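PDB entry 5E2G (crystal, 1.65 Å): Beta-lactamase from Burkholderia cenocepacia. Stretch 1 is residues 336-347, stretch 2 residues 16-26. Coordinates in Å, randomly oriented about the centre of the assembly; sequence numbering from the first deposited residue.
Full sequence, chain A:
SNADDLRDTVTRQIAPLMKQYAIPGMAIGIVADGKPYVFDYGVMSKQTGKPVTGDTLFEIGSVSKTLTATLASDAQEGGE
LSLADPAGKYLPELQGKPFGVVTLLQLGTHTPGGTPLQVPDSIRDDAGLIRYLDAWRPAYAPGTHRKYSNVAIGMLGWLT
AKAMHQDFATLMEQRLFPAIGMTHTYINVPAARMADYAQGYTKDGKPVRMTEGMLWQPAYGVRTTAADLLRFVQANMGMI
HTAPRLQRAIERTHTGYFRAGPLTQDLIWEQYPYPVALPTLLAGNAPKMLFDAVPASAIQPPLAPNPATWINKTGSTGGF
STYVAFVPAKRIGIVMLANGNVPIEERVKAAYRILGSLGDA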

# COMPACT_ATOMS: atom_id res chain seq x y z
N MSE A 336 -6.11 9.27 1.66
CA MSE A 336 -5.51 10.60 1.76
C MSE A 336 -4.25 10.68 0.92
O MSE A 336 -3.30 9.95 1.17
CB MSE A 336 -5.19 10.94 3.21
CG MSE A 336 -6.38 10.89 4.14
SE MSE A 336 -5.88 11.03 6.04
CE MSE A 336 -4.66 12.55 5.92
N LEU A 337 -4.23 11.57 -0.06
CA LEU A 337 -3.07 11.75 -0.93
C LEU A 337 -2.61 13.19 -0.84
O LEU A 337 -3.42 14.10 -1.00
CB LEU A 337 -3.40 11.39 -2.38
CG LEU A 337 -4.27 10.16 -2.63
CD1 LEU A 337 -4.48 9.98 -4.11
CD2 LEU A 337 -3.63 8.95 -2.05
N ALA A 338 -1.32 13.38 -0.60
CA ALA A 338 -0.76 14.72 -0.47
C ALA A 338 0.56 14.78 -1.21
O ALA A 338 1.36 13.84 -1.14
CB ALA A 338 -0.55 15.09 1.00
N ASN A 339 0.78 15.87 -1.94
CA ASN A 339 2.06 16.05 -2.62
C ASN A 339 3.05 16.81 -1.75
O ASN A 339 3.78 17.69 -2.21
CB ASN A 339 1.87 16.72 -3.98
CG ASN A 339 1.34 18.13 -3.87
OD1 ASN A 339 0.79 18.51 -2.84
ND2 ASN A 339 1.49 18.91 -4.94
N GLY A 340 3.10 16.47 -0.47
CA GLY A 340 4.09 16.98 0.45
C GLY A 340 4.25 15.99 1.58
O GLY A 340 3.59 14.95 1.62
N ASN A 341 5.13 16.33 2.51
CA ASN A 341 5.48 15.44 3.62
C ASN A 341 4.56 15.70 4.80
O ASN A 341 4.57 16.80 5.38
CB ASN A 341 6.94 15.63 4.01
CG ASN A 341 7.91 14.90 3.09
OD1 ASN A 341 8.66 14.02 3.53
ND2 ASN A 341 7.88 15.24 1.81
N VAL A 342 3.74 14.71 5.15
CA VAL A 342 2.82 14.79 6.27
C VAL A 342 3.21 13.71 7.27
O VAL A 342 3.34 12.54 6.88
CB VAL A 342 1.35 14.60 5.85
CG1 VAL A 342 0.43 14.70 7.06
CG2 VAL A 342 0.96 15.62 4.79
N PRO A 343 3.43 14.04 8.54
CA PRO A 343 3.79 13.01 9.51
C PRO A 343 2.74 11.92 9.56
O PRO A 343 1.53 12.20 9.55
CB PRO A 343 3.87 13.78 10.83
CG PRO A 343 4.18 15.16 10.42
CD PRO A 343 3.42 15.38 9.15
N ILE A 344 3.21 10.68 9.58
CA ILE A 344 2.32 9.52 9.55
C ILE A 344 1.24 9.62 10.61
O ILE A 344 0.05 9.43 10.33
CB ILE A 344 3.14 8.23 9.69
CG1 ILE A 344 3.78 7.89 8.35
CG2 ILE A 344 2.26 7.10 10.20
CD1 ILE A 344 4.85 6.87 8.43
N GLU A 345 1.63 9.93 11.85
CA GLU A 345 0.64 9.97 12.92
C GLU A 345 -0.39 11.07 12.69
O GLU A 345 -1.53 10.95 13.15
CB GLU A 345 1.33 10.14 14.27
CG GLU A 345 2.46 9.13 14.56
CD GLU A 345 1.95 7.76 15.03
OE1 GLU A 345 0.81 7.38 14.68
OE2 GLU A 345 2.71 7.06 15.74
N GLU A 346 -0.03 12.14 11.97
CA GLU A 346 -1.03 13.17 11.67
C GLU A 346 -2.01 12.71 10.60
O GLU A 346 -3.18 13.11 10.63
CB GLU A 346 -0.34 14.46 11.24
CG GLU A 346 0.32 15.21 12.38
CD GLU A 346 -0.67 15.61 13.46
OE1 GLU A 346 -1.83 15.92 13.13
OE2 GLU A 346 -0.29 15.59 14.65
N ARG A 347 -1.57 11.88 9.65
CA ARG A 347 -2.54 11.25 8.75
C ARG A 347 -3.46 10.33 9.54
O ARG A 347 -4.67 10.27 9.28
CB ARG A 347 -1.81 10.46 7.66
CG ARG A 347 -0.52 11.08 7.18
CD ARG A 347 0.23 10.14 6.25
NE ARG A 347 1.63 10.52 6.15
CZ ARG A 347 2.56 9.80 5.54
NH1 ARG A 347 2.24 8.66 4.97
NH2 ARG A 347 3.82 10.22 5.51
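Stretch 2 16-26: PLMKQYAIPGM

Segments far apart in sequence often pack by combining a short stretch of sheet pairing with side-chain contacts that continue after the strands end. Residues 336-347 and 16-26 of this beta-lactamase illustrate the principle, burying 640 Å² between them, both sides summed. The first segment runs from strand through loop into a helix; the second runs from helix through a turn into a strand. They lie antiparallel, so strand meets strand at one end and the two helices approach each other at the other.

At the strand end, the selenomethionine Met 336 sends its methyl CE to 4.0 Å from CE of Met 26, also a selenomethionine. Leu 337 contributes mainly backbone: its O accepts a CA-H...O contact from CA of Met 26 at 3.0 Å. Ala 338 then forms a non-hydrogen-bonded bridge with Met 26, their CA atoms 4.3 Å apart. Both side chains lie on the same face of the sheet, where Ala 338 CB meets Met 26 CG at 3.7 Å and Ile 23 CG2 at 3.6 Å.

Asn 339 supplies both direct hydrogen bonds between the segments. Its OD1 accepts a hydrogen bond from Gly 25 N at 3.0 Å, while its own N donates a weak one to Gly 25 O at 3.3 Å. Side chain and backbone thus both engage the same glycine as the strand gives way to loop.

Gly 340 shows what an absent side chain permits. Its CA lies 3.5 Å from Ile 23 CD1, and a CB here would point toward stretch 2 and clash with that methyl. Asn 341 O shares a water with Tyr 21 O, the water oxygen lying 3.2 Å from Asn 341 O and 2.7 Å from Tyr 21 O.

Val 342 touches residues before and after the turn of the other segment, with CG1 3.6 Å from Leu 17 CD1 and CG2 3.6 Å from Ile 23 CD1. Between these two partners stretch 2 leaves its helix through a Schellman motif, in which Ala 22 adopts positive phi and Ile 23 N bonds back to Met 18 O at 3.1 Å.

Pro 343, the N-cap residue, lays its CD over one face of the Tyr 21 ring, 3.5 Å from the ring centroid, in a CH-pi contact. One helical turn on, Glu 346 points toward stretch 2, its CB 4.0 Å from Leu 17 CD2 and its CG 3.5 Å from Tyr 21 OH.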

# COMPACT_ATOMS: atom_id res chain seq x y z
N PRO A 16 -6.07 22.65 8.19
CA PRO A 16 -4.95 22.96 9.09
C PRO A 16 -3.75 22.08 8.84
O PRO A 16 -2.61 22.54 8.98
CB PRO A 16 -5.54 22.72 10.49
CG PRO A 16 -7.02 22.65 10.29
CD PRO A 16 -7.20 22.07 8.93
N LEU A 17 -3.98 20.83 8.45
CA LEU A 17 -2.88 19.94 8.09
C LEU A 17 -2.05 20.53 6.95
O LEU A 17 -0.82 20.62 7.04
CB LEU A 17 -3.43 18.57 7.69
CG LEU A 17 -3.11 17.37 8.57
CD1 LEU A 17 -2.83 16.17 7.68
CD2 LEU A 17 -1.95 17.64 9.51
N MSE A 18 -2.71 20.91 5.87
CA MSE A 18 -1.99 21.46 4.74
C MSE A 18 -1.37 22.78 5.15
O MSE A 18 -0.33 23.19 4.64
CB MSE A 18 -2.92 21.64 3.55
CG MSE A 18 -3.62 20.36 3.15
SE MSE A 18 -4.92 20.67 1.77
CE MSE A 18 -3.75 21.56 0.50
N LYS A 19 -2.01 23.44 6.11
CA LYS A 19 -1.48 24.69 6.63
C LYS A 19 -0.17 24.45 7.37
O LYS A 19 0.88 25.00 7.02
CB LYS A 19 -2.51 25.35 7.53
CG LYS A 19 -2.22 26.79 7.90
CD LYS A 19 -3.30 27.31 8.83
CE LYS A 19 -3.14 28.80 9.12
NZ LYS A 19 -1.85 29.12 9.80
N GLN A 20 -0.21 23.60 8.40
CA GLN A 20 0.95 23.45 9.26
C GLN A 20 2.13 22.82 8.54
O GLN A 20 3.28 23.11 8.86
CB GLN A 20 0.61 22.60 10.48
CG GLN A 20 1.70 22.64 11.51
CD GLN A 20 1.68 21.44 12.40
OE1 GLN A 20 0.70 20.69 12.42
NE2 GLN A 20 2.76 21.23 13.14
N TYR A 21 1.87 21.94 7.57
CA TYR A 21 2.93 21.23 6.88
C TYR A 21 3.16 21.76 5.48
O TYR A 21 4.02 21.23 4.77
CB TYR A 21 2.63 19.74 6.87
CG TYR A 21 2.62 19.21 8.28
CD1 TYR A 21 3.80 19.17 9.02
CD2 TYR A 21 1.44 18.83 8.90
CE1 TYR A 21 3.80 18.74 10.31
CE2 TYR A 21 1.44 18.39 10.20
CZ TYR A 21 2.62 18.34 10.90
OH TYR A 21 2.64 17.89 12.20
N ALA A 22 2.44 22.81 5.07
CA ALA A 22 2.66 23.47 3.79
C ALA A 22 2.55 22.47 2.65
O ALA A 22 3.44 22.34 1.81
CB ALA A 22 4.01 24.19 3.77
N ILE A 23 1.45 21.72 2.64
CA ILE A 23 1.14 20.80 1.55
C ILE A 23 0.43 21.60 0.46
O ILE A 23 -0.64 22.16 0.72
CB ILE A 23 0.27 19.63 2.03
CG1 ILE A 23 0.88 18.99 3.27
CG2 ILE A 23 0.14 18.61 0.93
CD1 ILE A 23 2.30 18.53 3.07
N PRO A 24 1.01 21.70 -0.75
CA PRO A 24 0.31 22.44 -1.82
C PRO A 24 -1.05 21.87 -2.15
O PRO A 24 -1.98 22.64 -2.43
CB PRO A 24 1.28 22.32 -3.00
CG PRO A 24 2.62 22.13 -2.37
CD PRO A 24 2.37 21.32 -1.13
N GLY A 25 -1.21 20.56 -2.09
CA GLY A 25 -2.47 19.96 -2.49
C GLY A 25 -2.69 18.62 -1.84
O GLY A 25 -1.76 17.93 -1.42
N MSE A 26 -3.97 18.25 -1.75
CA MSE A 26 -4.39 16.95 -1.28
C MSE A 26 -5.64 16.51 -2.01
O MSE A 26 -6.46 17.32 -2.40
CB MSE A 26 -4.67 16.96 0.23
CG MSE A 26 -3.49 17.27 1.09
SE MSE A 26 -3.87 16.80 2.92
CE MSE A 26 -3.99 14.86 2.72
O HOH W 1 6.10 19.56 5.30